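Local coordinates for methylated RNA-binding protein 1 (Saccharomyces cerevisiae S288c, PDB 4RCM) that recognises N6-methyladenosine in RNA through its YTH domain and lowers the stability of PHO4 mRNA by binding its 3'-UTR, thereby regulating phosphate metabolism, at residues L10-N15 with K60-F65; S16-I21 with I139-G144; C74-M79 with W106-D111; R115-F120 with I145-L150. All blocks are in the same frame, centred on the assembly; numbering follows the deposited sequence. Where two conformers were deposited one is given.

Contact 1 (L10-N15 with K60-F65)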
# COMPACT_ATOMS: atom_id res chain seq x y z
N LEU A 10 5.58 0.21 -15.23
CA LEU A 10 5.96 0.13 -13.83
C LEU A 10 6.92 -1.04 -13.69
O LEU A 10 6.57 -2.15 -14.01
CB LEU A 10 4.71 -0.03 -12.93
CG LEU A 10 4.95 -0.30 -11.44
CD1 LEU A 10 5.74 0.85 -10.83
CD2 LEU A 10 3.62 -0.45 -10.77
N ASN A 11 8.15 -0.76 -13.26
CA ASN A 11 9.16 -1.77 -13.10
C ASN A 11 9.57 -1.83 -11.68
O ASN A 11 9.87 -0.80 -11.11
CB ASN A 11 10.42 -1.45 -13.94
CG ASN A 11 11.48 -2.52 -13.81
OD1 ASN A 11 12.41 -2.40 -13.04
ND2 ASN A 11 11.25 -3.64 -14.45
N ILE A 12 9.59 -3.04 -11.11
CA ILE A 12 9.95 -3.25 -9.73
C ILE A 12 11.09 -4.27 -9.67
O ILE A 12 10.86 -5.50 -9.83
CB ILE A 12 8.72 -3.72 -8.89
CG1 ILE A 12 7.57 -2.73 -9.03
CG2 ILE A 12 9.12 -3.95 -7.43
CD1 ILE A 12 6.38 -3.12 -8.23
N PRO A 13 12.33 -3.78 -9.41
CA PRO A 13 13.54 -4.58 -9.40
C PRO A 13 13.80 -5.42 -8.17
O PRO A 13 13.15 -5.28 -7.09
CB PRO A 13 14.66 -3.56 -9.54
CG PRO A 13 14.10 -2.24 -9.25
CD PRO A 13 12.60 -2.33 -9.41
N GLU A 14 14.77 -6.30 -8.38
CA GLU A 14 15.16 -7.31 -7.44
C GLU A 14 15.48 -6.56 -6.17
O GLU A 14 15.93 -5.42 -6.22
CB GLU A 14 16.41 -8.07 -7.96
CG GLU A 14 16.83 -9.29 -7.13
CD GLU A 14 18.34 -9.67 -7.33
OE1 GLU A 14 18.89 -9.34 -8.40
OE2 GLU A 14 18.94 -10.31 -6.41
N ASN A 15 15.14 -7.20 -5.06
CA ASN A 15 15.38 -6.69 -3.71
C ASN A 15 14.39 -5.62 -3.27
O ASN A 15 14.49 -5.11 -2.17
CB ASN A 15 16.81 -6.19 -3.58
CG ASN A 15 17.85 -7.28 -3.77
OD1 ASN A 15 17.67 -8.39 -3.35
ND2 ASN A 15 18.98 -6.93 -4.36
N LYS A 60 12.94 -0.70 -4.54
CA LYS A 60 11.78 0.10 -4.09
C LYS A 60 10.97 -0.56 -2.93
O LYS A 60 11.10 -1.75 -2.71
CB LYS A 60 10.83 0.31 -5.31
CG LYS A 60 11.54 0.92 -6.53
CD LYS A 60 10.61 1.06 -7.73
CE LYS A 60 11.30 1.62 -8.99
NZ LYS A 60 10.36 1.66 -10.18
N VAL A 61 10.16 0.26 -2.21
CA VAL A 61 9.11 -0.22 -1.27
C VAL A 61 7.72 0.14 -1.83
O VAL A 61 7.44 1.33 -2.13
CB VAL A 61 9.26 0.35 0.14
CG1 VAL A 61 8.06 0.05 1.02
CG2 VAL A 61 10.49 -0.23 0.80
N PHE A 62 6.90 -0.89 -1.99
CA PHE A 62 5.49 -0.71 -2.34
C PHE A 62 4.56 -1.14 -1.22
O PHE A 62 4.88 -2.08 -0.43
CB PHE A 62 5.14 -1.48 -3.60
CG PHE A 62 5.71 -0.85 -4.82
CD1 PHE A 62 7.02 -1.08 -5.17
CD2 PHE A 62 4.96 0.04 -5.54
CE1 PHE A 62 7.56 -0.49 -6.29
CE2 PHE A 62 5.48 0.66 -6.65
CZ PHE A 62 6.78 0.40 -7.03
N LEU A 63 3.40 -0.47 -1.19
CA LEU A 63 2.37 -0.62 -0.14
C LEU A 63 1.07 -0.97 -0.76
O LEU A 63 0.57 -0.16 -1.55
CB LEU A 63 2.17 0.68 0.55
CG LEU A 63 3.52 1.23 1.05
CD1 LEU A 63 3.27 2.54 1.71
CD2 LEU A 63 4.13 0.28 2.03
N PHE A 64 0.55 -2.13 -0.44
CA PHE A 64 -0.81 -2.48 -0.87
C PHE A 64 -1.80 -1.90 0.16
O PHE A 64 -1.91 -2.40 1.30
CB PHE A 64 -0.99 -3.99 -0.95
CG PHE A 64 -0.09 -4.68 -1.95
CD1 PHE A 64 -0.27 -4.51 -3.31
CD2 PHE A 64 0.92 -5.53 -1.52
CE1 PHE A 64 0.52 -5.19 -4.23
CE2 PHE A 64 1.73 -6.19 -2.46
CZ PHE A 64 1.52 -6.02 -3.80
N PHE A 65 -2.49 -0.85 -0.21
CA PHE A 65 -3.54 -0.28 0.66
C PHE A 65 -4.85 -1.05 0.75
O PHE A 65 -5.56 -1.28 -0.25
CB PHE A 65 -3.81 1.12 0.25
CG PHE A 65 -2.86 2.09 0.85
CD1 PHE A 65 -1.60 2.29 0.32
CD2 PHE A 65 -3.25 2.81 1.95
CE1 PHE A 65 -0.73 3.23 0.91
CE2 PHE A 65 -2.41 3.75 2.52
CZ PHE A 65 -1.14 3.93 2.02
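Ile12 sets CG1 anti to its own carbonyl carbon (chi1 -55°) and keeps CD1 extended beyond it (chi2 -179°), while Phe62 likewise turns CG beside its backbone N, chi1 -72°, so the two side chains reach toward each other tip to tip. The methyl CD1 of Ile12 lands over one face of the Phe62 ring, 3.7 Å from the ring centroid and displaced toward the rim, a CH-pi contact. CG1 follows it down, lying 3.5 Å from Phe62 CE1. Leu10 swings the other way, CG anti to the backbone N, and its CD1 approaches obliquely to sit 4.0 Å from Phe62 CZ. Phe62 belongs to strand 61-67 of the mixed sheet of the YTH domain, and the irregular segment 10-15 runs across one face of that sheet before the chain enters strand 17-23. Phe18 and helix 141-151 pack against Ile12 as well, which places its side chain between helix and sheet. Beside this apolar group Lys60 stretches its chain fully beyond CG to bring the ammonium to the loop backbone. Its NZ donates to Asn11 O over 2.7 Å, approaching nearly along the C=O axis. On the way Lys60 CE passes Pro13 CD at 4.2 Å, the two side chains crossing at about a right angle. Lys60 N is held in turn by Ser16 OG.

Contact 2 (S16-I21 with I139-G144)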
# COMPACT_ATOMS: atom_id res chain seq x y z
N SER A 16 13.42 -5.26 -4.12
CA SER A 16 12.28 -4.44 -3.70
C SER A 16 11.41 -5.19 -2.69
O SER A 16 11.46 -6.40 -2.65
CB SER A 16 11.40 -4.05 -4.87
OG SER A 16 12.12 -3.22 -5.75
N ARG A 17 10.60 -4.44 -1.91
CA ARG A 17 9.89 -4.97 -0.76
C ARG A 17 8.44 -4.53 -0.78
O ARG A 17 8.15 -3.45 -1.28
CB ARG A 17 10.64 -4.59 0.52
CG ARG A 17 11.93 -5.40 0.63
CD ARG A 17 12.79 -5.06 1.82
NE ARG A 17 12.22 -5.61 3.03
CZ ARG A 17 12.76 -5.49 4.25
NH1 ARG A 17 13.90 -4.84 4.39
NH2 ARG A 17 12.17 -6.03 5.30
N PHE A 18 7.54 -5.43 -0.35
CA PHE A 18 6.08 -5.22 -0.40
C PHE A 18 5.49 -5.38 0.99
O PHE A 18 5.73 -6.40 1.65
CB PHE A 18 5.41 -6.25 -1.30
CG PHE A 18 5.84 -6.18 -2.73
CD1 PHE A 18 5.18 -5.37 -3.61
CD2 PHE A 18 6.91 -6.95 -3.19
CE1 PHE A 18 5.60 -5.27 -4.92
CE2 PHE A 18 7.31 -6.89 -4.51
CZ PHE A 18 6.64 -6.06 -5.39
N PHE A 19 4.65 -4.43 1.40
CA PHE A 19 3.93 -4.51 2.67
C PHE A 19 2.49 -4.16 2.47
O PHE A 19 2.16 -3.35 1.60
CB PHE A 19 4.47 -3.51 3.67
CG PHE A 19 5.92 -3.69 3.95
CD1 PHE A 19 6.86 -3.04 3.17
CD2 PHE A 19 6.34 -4.49 4.99
CE1 PHE A 19 8.21 -3.21 3.40
CE2 PHE A 19 7.68 -4.64 5.25
CZ PHE A 19 8.62 -4.00 4.46
N VAL A 20 1.63 -4.75 3.30
CA VAL A 20 0.22 -4.38 3.32
C VAL A 20 0.06 -3.17 4.25
O VAL A 20 0.75 -3.08 5.26
CB VAL A 20 -0.69 -5.53 3.79
CG1 VAL A 20 -2.07 -5.04 4.20
CG2 VAL A 20 -0.83 -6.55 2.69
N ILE A 21 -0.87 -2.27 3.89
CA ILE A 21 -1.28 -1.12 4.77
C ILE A 21 -2.75 -1.35 5.06
O ILE A 21 -3.54 -1.54 4.11
CB ILE A 21 -1.07 0.28 4.13
CG1 ILE A 21 0.40 0.55 3.85
CG2 ILE A 21 -1.60 1.40 5.03
CD1 ILE A 21 1.31 0.66 5.06
N ILE A 139 5.20 -8.84 2.46
CA ILE A 139 4.76 -9.75 1.43
C ILE A 139 5.98 -10.13 0.52
O ILE A 139 6.60 -9.26 -0.10
CB ILE A 139 3.66 -9.13 0.55
CG1 ILE A 139 2.44 -8.65 1.37
CG2 ILE A 139 3.26 -10.10 -0.54
CD1 ILE A 139 1.61 -9.73 2.04
N PRO A 140 6.31 -11.42 0.45
CA PRO A 140 7.50 -11.83 -0.35
C PRO A 140 7.49 -11.26 -1.78
O PRO A 140 6.46 -11.21 -2.40
CB PRO A 140 7.36 -13.37 -0.44
CG PRO A 140 6.42 -13.76 0.64
CD PRO A 140 5.46 -12.58 0.79
N TYR A 141 8.67 -10.93 -2.31
CA TYR A 141 8.78 -10.30 -3.62
C TYR A 141 7.92 -10.95 -4.70
O TYR A 141 7.06 -10.30 -5.34
CB TYR A 141 10.25 -10.31 -4.02
CG TYR A 141 10.54 -9.67 -5.32
CD1 TYR A 141 10.63 -8.28 -5.45
CD2 TYR A 141 10.75 -10.45 -6.44
CE1 TYR A 141 10.91 -7.69 -6.70
CE2 TYR A 141 11.04 -9.89 -7.67
CZ TYR A 141 11.13 -8.52 -7.81
OH TYR A 141 11.36 -8.06 -9.08
N SER A 142 8.12 -12.26 -4.88
CA SER A 142 7.41 -12.95 -5.97
C SER A 142 5.88 -12.87 -5.89
O SER A 142 5.22 -12.68 -6.94
CB SER A 142 7.90 -14.40 -6.15
OG SER A 142 7.72 -15.17 -4.98
N ILE A 143 5.30 -13.00 -4.69
CA ILE A 143 3.86 -12.86 -4.50
C ILE A 143 3.47 -11.40 -4.78
O ILE A 143 2.48 -11.12 -5.48
CB ILE A 143 3.40 -13.17 -3.03
CG1 ILE A 143 3.92 -14.53 -2.50
CG2 ILE A 143 1.88 -13.11 -2.92
CD1 ILE A 143 3.56 -15.67 -3.35
N GLY A 144 4.24 -10.45 -4.25
CA GLY A 144 3.93 -9.06 -4.51
C GLY A 144 3.88 -8.70 -5.98
O GLY A 144 2.97 -7.97 -6.43
O HOH W 1 9.03 -7.73 0.67
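Phe18, on strand 17-23 of the YTH domain's mixed sheet, fits against the first turn of helix 141-151, with a glycine as the meeting point. Gly144 CA lies 3.8 Å from the centroid of the Phe18 ring and almost straight above its centre, 7° off the normal, a CH-pi contact in which backbone rather than a side chain fills the face. Gly144 has no side chain to stand between its backbone and the ring, which is why the helix comes so close. Along one side of the ring, Phe18 CE2 meets Tyr141 CD1 at 3.7 Å, the two side chains crossing obliquely. Next outward comes the backbone: Ile139 N donates to Phe18 O at 2.6 Å, a fairly straight bond whose donor stands above the carbonyl plane. Val20 CG2 touches Ile139 CD1 at an oblique crossing. Pro140 then takes the N-cap position, and its O accepts from Gly144 N, fixing the turn that carries Gly144. Tyr141 turns CG anti to its backbone N, chi1 -178°, and its OH is hydrogen-bonded to Ile12 O. Between the two backbones a water accepts from Phe18 N at 2.9 Å and donates to Ile139 O at 3.0 Å.

Contact 3 (C74-M79 with W106-D111)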
# COMPACT_ATOMS: atom_id res chain seq x y z
N CYS A 74 -7.62 -1.19 -2.30
CA CYS A 74 -7.95 -0.08 -3.20
C CYS A 74 -6.81 0.65 -4.02
O CYS A 74 -7.08 1.58 -4.77
CB CYS A 74 -8.85 0.91 -2.50
SG CYS A 74 -8.36 1.37 -0.88
N GLY A 75 -5.57 0.19 -3.89
CA GLY A 75 -4.53 0.61 -4.82
C GLY A 75 -3.16 0.41 -4.23
O GLY A 75 -3.01 -0.22 -3.20
N VAL A 76 -2.16 0.90 -4.95
CA VAL A 76 -0.74 0.63 -4.59
C VAL A 76 0.01 1.94 -4.54
O VAL A 76 -0.08 2.72 -5.44
CB VAL A 76 -0.10 -0.34 -5.60
CG1 VAL A 76 1.24 -0.82 -5.10
CG2 VAL A 76 -1.03 -1.56 -5.87
N ALA A 77 0.80 2.16 -3.51
CA ALA A 77 1.61 3.35 -3.44
C ALA A 77 3.04 2.93 -3.19
O ALA A 77 3.31 1.84 -2.60
CB ALA A 77 1.16 4.26 -2.32
N GLU A 78 3.94 3.78 -3.66
CA GLU A 78 5.36 3.56 -3.44
C GLU A 78 5.72 4.48 -2.34
O GLU A 78 5.28 5.63 -2.37
CB GLU A 78 6.16 3.90 -4.69
CG GLU A 78 7.63 3.51 -4.60
CD GLU A 78 8.48 3.87 -5.83
OE1 GLU A 78 7.98 4.41 -6.83
OE2 GLU A 78 9.70 3.67 -5.73
N MET A 79 6.54 4.00 -1.39
CA MET A 79 7.17 4.81 -0.35
C MET A 79 8.40 5.51 -0.95
O MET A 79 9.33 4.85 -1.46
CB MET A 79 7.59 3.90 0.85
CG MET A 79 8.32 4.60 1.97
SD MET A 79 8.70 3.41 3.27
CE MET A 79 9.38 4.51 4.53
N TRP A 106 1.02 7.41 -5.23
CA TRP A 106 0.02 6.39 -5.55
C TRP A 106 0.27 6.04 -7.00
O TRP A 106 0.08 6.89 -7.87
CB TRP A 106 -1.37 6.95 -5.28
CG TRP A 106 -1.75 6.85 -3.83
CD1 TRP A 106 -1.25 7.60 -2.79
CD2 TRP A 106 -2.55 5.84 -3.23
NE1 TRP A 106 -1.78 7.17 -1.61
CE2 TRP A 106 -2.59 6.08 -1.86
CE3 TRP A 106 -3.28 4.77 -3.74
CZ2 TRP A 106 -3.32 5.29 -0.97
CZ3 TRP A 106 -4.00 3.99 -2.85
CH2 TRP A 106 -4.01 4.25 -1.49
N VAL A 107 0.81 4.86 -7.25
CA VAL A 107 1.12 4.41 -8.63
C VAL A 107 -0.11 3.79 -9.30
O VAL A 107 -0.33 3.98 -10.49
CB VAL A 107 2.34 3.44 -8.71
CG1 VAL A 107 3.62 4.15 -8.33
CG2 VAL A 107 2.16 2.23 -7.80
N ILE A 108 -0.93 3.08 -8.51
CA ILE A 108 -2.17 2.43 -9.01
C ILE A 108 -3.39 2.71 -8.14
O ILE A 108 -3.35 2.55 -6.94
CB ILE A 108 -2.01 0.89 -9.14
CG1 ILE A 108 -0.95 0.53 -10.16
CG2 ILE A 108 -3.36 0.21 -9.53
CD1 ILE A 108 -0.39 -0.87 -9.99
N VAL A 109 -4.53 3.05 -8.76
CA VAL A 109 -5.73 3.37 -8.00
C VAL A 109 -6.87 2.67 -8.70
O VAL A 109 -7.21 3.07 -9.80
CB VAL A 109 -6.02 4.88 -7.96
CG1 VAL A 109 -7.33 5.16 -7.23
CG2 VAL A 109 -4.88 5.62 -7.30
N ARG A 110 -7.32 1.56 -8.10
CA ARG A 110 -8.42 0.76 -8.59
C ARG A 110 -8.64 -0.33 -7.56
O ARG A 110 -7.75 -0.71 -6.84
CB ARG A 110 -8.14 0.13 -9.96
CG ARG A 110 -6.87 -0.73 -10.08
CD ARG A 110 -7.03 -2.25 -9.85
NE ARG A 110 -8.21 -2.85 -10.51
CZ ARG A 110 -8.22 -3.49 -11.68
NH1 ARG A 110 -7.13 -3.61 -12.45
NH2 ARG A 110 -9.36 -3.97 -12.12
N ASP A 111 -9.85 -0.83 -7.50
CA ASP A 111 -10.17 -1.93 -6.55
C ASP A 111 -9.86 -3.30 -7.16
O ASP A 111 -10.03 -3.52 -8.34
CB ASP A 111 -11.65 -1.87 -6.15
CG ASP A 111 -11.97 -0.70 -5.21
OD1 ASP A 111 -11.06 0.03 -4.69
OD2 ASP A 111 -13.18 -0.50 -4.98
O HOH W 2 -9.65 2.25 -5.78
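A classic beta bulge interrupts the antiparallel pairing of strands 72-79 and 102-112, where Val107 and Ile108 both stand opposite Val76. Val76 O takes two amide hydrogens: Ile108 N donates at 3.2 Å, almost straight and on a lone pair, and Val107 N donates at 2.9 Å along a more bent path. The return bond runs from Val76 N to Ile108 O, 2.8 Å long and also on a lone pair, so Val76 is gripped through both of its backbone polar atoms. The extra residue shifts the register by one, pairing Gly75 with Val109 on one flank and Ala77 with Trp106 on the other.

These two strands lie toward one side of the mixed sheet of the YTH domain. On the face bearing Ala77 and Trp106, the methyl Ala77 CB sits over the five-membered ring of the indole, 4.0 Å from its centroid and only 1° off the normal. Trp106 gets there with CG beside its backbone N (chi1 -82°), which folds the indole back across the neighbouring strand until CZ3 reaches Gly75 C at 3.9 Å. Gly75 has a backbone phi of 159°, accessible to a residue with no side chain, and its CA lies 3.1 Å from Ile108 O. Trp106 NE1 is hydrogen-bonded to Ser32 OG, and Phe33 meets the indole edge-to-face. At the opposite end of the pairing, a water donates to both Cys74 O and Asp111 OD1, at 2.8 Å each, while Arg72 forms a salt bridge with Asp111 OD2.

Contact 4 (R115-F120 with I145-L150)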
# COMPACT_ATOMS: atom_id res chain seq x y z
N ARG A 115 -12.44 -11.61 -3.52
CA ARG A 115 -12.65 -12.94 -4.07
C ARG A 115 -11.40 -13.41 -4.82
O ARG A 115 -10.93 -14.52 -4.60
CB ARG A 115 -13.87 -12.94 -5.00
N SER A 116 -10.86 -12.55 -5.69
CA SER A 116 -9.67 -12.90 -6.49
C SER A 116 -8.30 -12.63 -5.78
O SER A 116 -7.26 -12.95 -6.34
CB SER A 116 -9.74 -12.24 -7.88
OG SER A 116 -10.60 -11.12 -7.87
N LEU A 117 -8.29 -12.08 -4.56
CA LEU A 117 -7.05 -12.02 -3.73
C LEU A 117 -6.86 -13.14 -2.69
O LEU A 117 -5.78 -13.25 -2.05
CB LEU A 117 -6.96 -10.67 -3.00
CG LEU A 117 -6.52 -9.43 -3.75
CD1 LEU A 117 -6.67 -8.24 -2.81
CD2 LEU A 117 -5.10 -9.54 -4.30
N LYS A 118 -7.89 -13.96 -2.49
CA LYS A 118 -7.82 -15.05 -1.49
C LYS A 118 -6.79 -16.12 -1.84
O LYS A 118 -6.18 -16.74 -0.93
CB LYS A 118 -9.19 -15.70 -1.30
CG LYS A 118 -10.11 -14.91 -0.38
CD LYS A 118 -11.57 -15.33 -0.57
CE LYS A 118 -12.48 -14.68 0.46
NZ LYS A 118 -13.83 -15.29 0.36
N ARG A 119 -6.60 -16.33 -3.14
CA ARG A 119 -5.56 -17.23 -3.68
C ARG A 119 -4.16 -17.05 -3.11
O ARG A 119 -3.40 -18.01 -3.09
CB ARG A 119 -5.46 -17.04 -5.20
N PHE A 120 -3.79 -15.83 -2.69
CA PHE A 120 -2.41 -15.54 -2.26
C PHE A 120 -2.13 -15.78 -0.80
O PHE A 120 -2.63 -15.04 0.06
CB PHE A 120 -2.07 -14.11 -2.58
CG PHE A 120 -2.20 -13.81 -4.02
CD1 PHE A 120 -1.15 -14.08 -4.89
CD2 PHE A 120 -3.37 -13.32 -4.54
CE1 PHE A 120 -1.26 -13.83 -6.23
CE2 PHE A 120 -3.50 -13.06 -5.88
CZ PHE A 120 -2.45 -13.30 -6.74
N ILE A 145 4.83 -9.25 -6.74
CA ILE A 145 4.88 -8.98 -8.16
C ILE A 145 3.63 -9.53 -8.82
O ILE A 145 2.99 -8.88 -9.71
CB ILE A 145 6.15 -9.61 -8.82
CG1 ILE A 145 7.42 -8.84 -8.42
CG2 ILE A 145 6.01 -9.65 -10.32
CD1 ILE A 145 7.49 -7.42 -8.96
N SER A 146 3.27 -10.74 -8.46
CA SER A 146 2.05 -11.33 -9.08
C SER A 146 0.80 -10.50 -8.72
O SER A 146 -0.08 -10.33 -9.56
CB SER A 146 1.89 -12.80 -8.69
OG SER A 146 1.55 -12.91 -7.32
N ILE A 147 0.73 -9.95 -7.51
CA ILE A 147 -0.40 -9.09 -7.16
C ILE A 147 -0.36 -7.75 -7.95
O ILE A 147 -1.39 -7.28 -8.44
CB ILE A 147 -0.58 -8.89 -5.64
CG1 ILE A 147 -0.84 -10.24 -4.95
CG2 ILE A 147 -1.83 -8.05 -5.36
CD1 ILE A 147 -0.47 -10.27 -3.48
N ILE A 148 0.82 -7.14 -8.11
CA ILE A 148 0.92 -5.93 -8.96
C ILE A 148 0.35 -6.23 -10.33
O ILE A 148 -0.37 -5.40 -10.87
CB ILE A 148 2.37 -5.42 -9.10
CG1 ILE A 148 2.86 -4.91 -7.76
CG2 ILE A 148 2.46 -4.30 -10.12
CD1 ILE A 148 2.15 -3.63 -7.28
N ASN A 149 0.65 -7.43 -10.87
CA ASN A 149 0.23 -7.75 -12.24
C ASN A 149 -1.27 -7.88 -12.38
O ASN A 149 -1.85 -7.53 -13.44
CB ASN A 149 0.93 -9.01 -12.77
CG ASN A 149 2.39 -8.77 -13.14
OD1 ASN A 149 2.79 -7.66 -13.56
ND2 ASN A 149 3.21 -9.79 -12.94
N LEU A 150 -1.91 -8.34 -11.31
CA LEU A 150 -3.38 -8.35 -11.28
C LEU A 150 -3.90 -6.92 -11.21
O LEU A 150 -4.86 -6.56 -11.90
CB LEU A 150 -3.87 -9.22 -10.10
CG LEU A 150 -5.35 -9.46 -9.87
CD1 LEU A 150 -5.96 -10.37 -10.95
CD2 LEU A 150 -5.59 -10.06 -8.48
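From CB, Phe120 heads toward helix 141-151, and with CG anti to the carbonyl carbon (chi1 -59°) its ring lies flat against Ile147. CG, at the root of the ring, already meets Ile147 CG1, 3.9 Å away, with Ile147 CD1 close by. On one flank CD1 meets both the same methylene and Ser146 OG, and CE1 beyond it comes nearest of all to the hydroxyl oxygen, 3.2 Å from Ser146 OG; that oxygen has Ile143 O, one turn back in the helix, as its hydrogen-bond partner. On the other flank CD2 keeps to Ile147 CG1, and CE2 also brushes Leu150 CD2 at 4.5 Å. At the tip CZ still has Ile147 CG1 beneath it. All six ring carbons therefore share one methylene, and CG1 lies 3.7 Å from the ring centroid, only 4° off the normal, a well-centred CH-pi contact in which the two side chains slide past each other in opposite directions.

Beside the ring, where Leu117 CA lies in plane at its edge, the Leu117 side chain crosses Ile147 at about a right angle and presses CD2 to Ile147 CG2, 3.7 Å apart. The same Leu117 CD2 approaches Leu150 CD2 at 4.2 Å, and that leucine methyl also lies near Ser116 O. A type I turn from Leu117 to Phe120 brings both hydrophobic groups to the helix, although its Phe120 N to Leu117 O bond is weak. Ile130 also packs on Leu117 and Ile147. This is apolar packing of a short, weakly bonded helix and the turn after it alongside helix 141-151, which lies over the sheet of the YTH domain.

How the contacts relate
Contacts 1, 2 and 3 all reach the same mixed sheet, in which strands 102-112, 72-79, 61-67 and 17-23 stand side by side, while contacts 2 and 4 share helix 141-151. Centres of contacts 1 and 2 lie about 7 Å apart, joined by Phe64 O with Ile21 N; the centres of contacts 3 and 4 are about 14 Å apart, and Val76 touches Ile148. Along the chain, contact 2 crosses both contact 1 and contact 4 and encloses contact 3, so the beginning and end of the YTH domain close on one another. Helix 141-151 packs on the sheet and has the 115-120 turn alongside it, in a domain whose strand 17-23 itself carries the m6A-binding residues Lys22 and Ser23.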